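Local coordinates for protein DNA annealing helicase and endonuclease ZRANB3 (Homo sapiens, PDB 5MKW) that anneals DNA strands as an ATP-dependent helicase and cuts DNA as an endonuclease at stalled replication forks, its zinc-binding HNH domain being the part described, at residues 75-80 / 91-96. Numbering follows the deposited sequence.
Sequences DHIKPV and NLQTLC. With ZN (zinc ion), chain C.
The side-chain amide of N91 clamps the backbone of K78 from both ends: K78 N donates to N91 OD1 at 2.9 Å, and N91 ND2 reaches K78 O at 3.2 Å, with that oxygen almost in the amide plane. N91 CG stands anti to its backbone N (chi1 -164°), which carries the amide across to the turn after strand 72-76. I77 N donates a hydrogen bond to N91 O at 2.7 Å, coming from above the carbonyl plane. N91 ND2 also donates to Q86 O, tying in the connecting loop, and lies 3.7 Å from H76 CD2, oblique to the imidazole. An alanine in place of N91 would probably leave K78 N, K78 O and Q86 O without these mates and the turn freer to move. Past the non-hydrogen-bonded pair H76 and L92, D75 and Q93 form an antiparallel hydrogen-bonded pair, D75 N to Q93 O at 2.8 Å and Q93 N to D75 O at 2.9 Å. L95 CD1 packs on D75 CB at 3.7 Å, while D75 OD1 accepts a hydrogen bond from H76 N. Strands 72-76 and 92-96 with helix 97-118 are consistent with the ββα-metal fold of HNH nucleases; the zinc held by C20, C23, C96 and C99 is a separate site. Helix 97-118 meets D75 through H100 and R103, and helix 5-16 covers L92.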
ATOM      1  N   ASP A  75      -1.666  -1.882  -6.941  1.00 22.97           N
ATOM      2  CA  ASP A  75      -2.877  -2.677  -6.831  1.00 26.00           C
ATOM      3  C   ASP A  75      -3.757  -2.415  -8.043  1.00 26.19           C
ATOM      4  O   ASP A  75      -3.418  -1.598  -8.914  1.00 23.28           O
ATOM      5  CB  ASP A  75      -3.608  -2.323  -5.524  1.00 28.01           C
ATOM      6  CG  ASP A  75      -4.504  -3.460  -4.988  1.00 36.82           C
ATOM      7  OD1 ASP A  75      -4.919  -4.368  -5.769  1.00 36.48           O
ATOM      8  OD2 ASP A  75      -4.869  -3.367  -3.799  1.00 39.54           O
ATOM      9  N   HIS A  76      -4.878  -3.117  -8.117  1.00 25.25           N
ATOM     10  CA  HIS A  76      -5.780  -2.998  -9.264  1.00 26.46           C
ATOM     11  C   HIS A  76      -6.566  -1.703  -9.230  1.00 26.67           C
ATOM     12  O   HIS A  76      -7.007  -1.258  -8.164  1.00 27.07           O
ATOM     13  CB  HIS A  76      -6.792  -4.146  -9.282  1.00 29.82           C
ATOM     14  CG  HIS A  76      -6.165  -5.484  -9.419  1.00 33.20           C
ATOM     15  ND1 HIS A  76      -6.153  -6.403  -8.399  1.00 36.98           N
ATOM     16  CD2 HIS A  76      -5.492  -6.046 -10.445  1.00 37.36           C
ATOM     17  CE1 HIS A  76      -5.539  -7.499  -8.807  1.00 36.92           C
ATOM     18  NE2 HIS A  76      -5.118  -7.303 -10.040  1.00 39.99           N
ATOM     19  N   ILE A  77      -6.846  -1.149 -10.408  1.00 26.63           N
ATOM     20  CA  ILE A  77      -7.785  -0.046 -10.494  1.00 29.99           C
ATOM     21  C   ILE A  77      -9.216  -0.579 -10.453  1.00 32.50           C
ATOM     22  O   ILE A  77     -10.033  -0.067  -9.688  1.00 33.28           O
ATOM     23  CB  ILE A  77      -7.617   0.777 -11.770  1.00 32.51           C
ATOM     24  CG1 ILE A  77      -6.230   1.428 -11.825  1.00 30.73           C
ATOM     25  CG2 ILE A  77      -8.737   1.815 -11.861  1.00 35.06           C
ATOM     26  CD1 ILE A  77      -5.856   1.913 -13.211  1.00 30.75           C
ATOM     27  N   LYS A  78      -9.484  -1.627 -11.243  1.00 31.03           N
ATOM     28  CA  LYS A  78     -10.775  -2.333 -11.235  1.00 38.76           C
ATOM     29  C   LYS A  78     -10.564  -3.750 -10.704  1.00 38.98           C
ATOM     30  O   LYS A  78     -10.044  -4.647 -11.427  1.00 32.74           O
ATOM     31  CB  LYS A  78     -11.367  -2.414 -12.643  1.00 39.49           C
ATOM     32  CG  LYS A  78     -11.319  -1.089 -13.389  1.00 46.37           C
ATOM     33  CD  LYS A  78     -12.277  -1.044 -14.590  1.00 53.26           C
ATOM     34  CE  LYS A  78     -11.806  -0.064 -15.663  1.00 60.41           C
ATOM     35  NZ  LYS A  78     -12.856   0.931 -16.037  1.00 64.32           N
ATOM     36  N   PRO A  79     -10.745  -3.902  -9.387  1.00 41.98           N
ATOM     37  CA  PRO A  79     -10.703  -5.279  -8.890  1.00 46.50           C
ATOM     38  C   PRO A  79     -12.046  -5.968  -9.080  1.00 49.78           C
ATOM     39  O   PRO A  79     -13.111  -5.344  -9.076  1.00 46.03           O
ATOM     40  CB  PRO A  79     -10.402  -5.129  -7.403  1.00 43.05           C
ATOM     41  CG  PRO A  79     -10.903  -3.765  -7.050  1.00 42.15           C
ATOM     42  CD  PRO A  79     -10.790  -2.912  -8.292  1.00 42.84           C
ATOM     43  N   VAL A  80     -11.966  -7.278  -9.149  1.00 50.57           N
ATOM     44  CA  VAL A  80     -13.125  -8.125  -9.046  1.00 50.78           C
ATOM     45  C   VAL A  80     -13.632  -8.086  -7.582  1.00 48.83           C
ATOM     46  O   VAL A  80     -12.850  -7.843  -6.643  1.00 44.48           O
ATOM     47  CB  VAL A  80     -12.697  -9.535  -9.514  1.00 55.98           C
ATOM     48  CG1 VAL A  80     -13.834 -10.533  -9.394  1.00 59.74           C
ATOM     49  CG2 VAL A  80     -12.176  -9.453 -10.955  1.00 60.46           C
ATOM     50  N   ASN A  91      -4.479  -1.510 -15.816  1.00 28.60           N
ATOM     51  CA  ASN A  91      -5.361  -1.753 -14.662  1.00 29.51           C
ATOM     52  C   ASN A  91      -4.637  -1.659 -13.310  1.00 25.56           C
ATOM     53  O   ASN A  91      -5.168  -2.089 -12.299  1.00 27.38           O
ATOM     54  CB  ASN A  91      -6.033  -3.136 -14.759  1.00 26.49           C
ATOM     55  CG  ASN A  91      -7.210  -3.279 -13.822  1.00 27.07           C
ATOM     56  OD1 ASN A  91      -7.934  -2.320 -13.570  1.00 25.96           O
ATOM     57  ND2 ASN A  91      -7.385  -4.474 -13.261  1.00 27.62           N
ATOM     58  N   LEU A  92      -3.486  -1.000 -13.285  1.00 24.83           N
ATOM     59  CA  LEU A  92      -2.721  -0.886 -12.049  1.00 25.80           C
ATOM     60  C   LEU A  92      -2.532   0.559 -11.553  1.00 23.40           C
ATOM     61  O   LEU A  92      -2.452   1.496 -12.341  1.00 22.22           O
ATOM     62  CB  LEU A  92      -1.368  -1.534 -12.237  1.00 26.88           C
ATOM     63  CG  LEU A  92      -1.400  -3.030 -12.567  1.00 27.08           C
ATOM     64  CD1 LEU A  92       0.019  -3.589 -12.646  1.00 28.85           C
ATOM     65  CD2 LEU A  92      -2.204  -3.807 -11.544  1.00 28.15           C
ATOM     66  N   GLN A  93      -2.378   0.709 -10.245  1.00 20.56           N
ATOM     67  CA  GLN A  93      -2.261   2.002  -9.627  1.00 19.24           C
ATOM     68  C   GLN A  93      -1.455   1.858  -8.343  1.00 21.71           C
ATOM     69  O   GLN A  93      -1.405   0.786  -7.743  1.00 18.62           O
ATOM     70  CB  GLN A  93      -3.631   2.610  -9.353  1.00 20.21           C
ATOM     71  CG  GLN A  93      -4.373   1.969  -8.176  1.00 20.16           C
ATOM     72  CD  GLN A  93      -5.756   2.486  -7.934  1.00 20.14           C
ATOM     73  OE1 GLN A  93      -6.655   1.756  -7.422  1.00 22.54           O
ATOM     74  NE2 GLN A  93      -6.005   3.639  -8.452  1.00 19.89           N
ATOM     75  N   THR A  94      -0.870   2.980  -7.941  1.00 20.04           N
ATOM     76  CA  THR A  94      -0.202   3.148  -6.686  1.00 18.89           C
ATOM     77  C   THR A  94      -1.218   3.468  -5.620  1.00 17.57           C
ATOM     78  O   THR A  94      -2.071   4.365  -5.779  1.00 17.98           O
ATOM     79  CB  THR A  94       0.806   4.330  -6.801  1.00 19.15           C
ATOM     80  OG1 THR A  94       1.741   4.068  -7.864  1.00 18.30           O
ATOM     81  CG2 THR A  94       1.553   4.495  -5.513  1.00 18.93           C
ATOM     82  N   LEU A  95      -1.121   2.725  -4.529  1.00 17.12           N
ATOM     83  CA  LEU A  95      -1.862   3.016  -3.301  1.00 19.20           C
ATOM     84  C   LEU A  95      -0.865   3.163  -2.162  1.00 18.39           C
ATOM     85  O   LEU A  95       0.075   2.354  -2.038  1.00 18.90           O
ATOM     86  CB  LEU A  95      -2.825   1.860  -2.946  1.00 20.48           C
ATOM     87  CG  LEU A  95      -3.971   1.484  -3.885  1.00 22.88           C
ATOM     88  CD1 LEU A  95      -4.823   0.381  -3.270  1.00 25.39           C
ATOM     89  CD2 LEU A  95      -4.844   2.679  -4.213  1.00 24.34           C
ATOM     90  N   CYS A  96      -1.088   4.125  -1.269  1.00 18.35           N
ATOM     91  CA  CYS A  96      -0.379   4.116  -0.022  1.00 18.84           C
ATOM     92  C   CYS A  96      -0.812   2.855   0.769  1.00 18.24           C
ATOM     93  O   CYS A  96      -1.840   2.197   0.474  1.00 17.55           O
ATOM     94  CB  CYS A  96      -0.674   5.399   0.793  1.00 19.25           C
ATOM     95  SG  CYS A  96      -2.304   5.462   1.533  1.00 19.63           S
TER
HETATM   96 ZN    ZN C 201      -3.843   6.491   0.076  1.00 21.72          ZN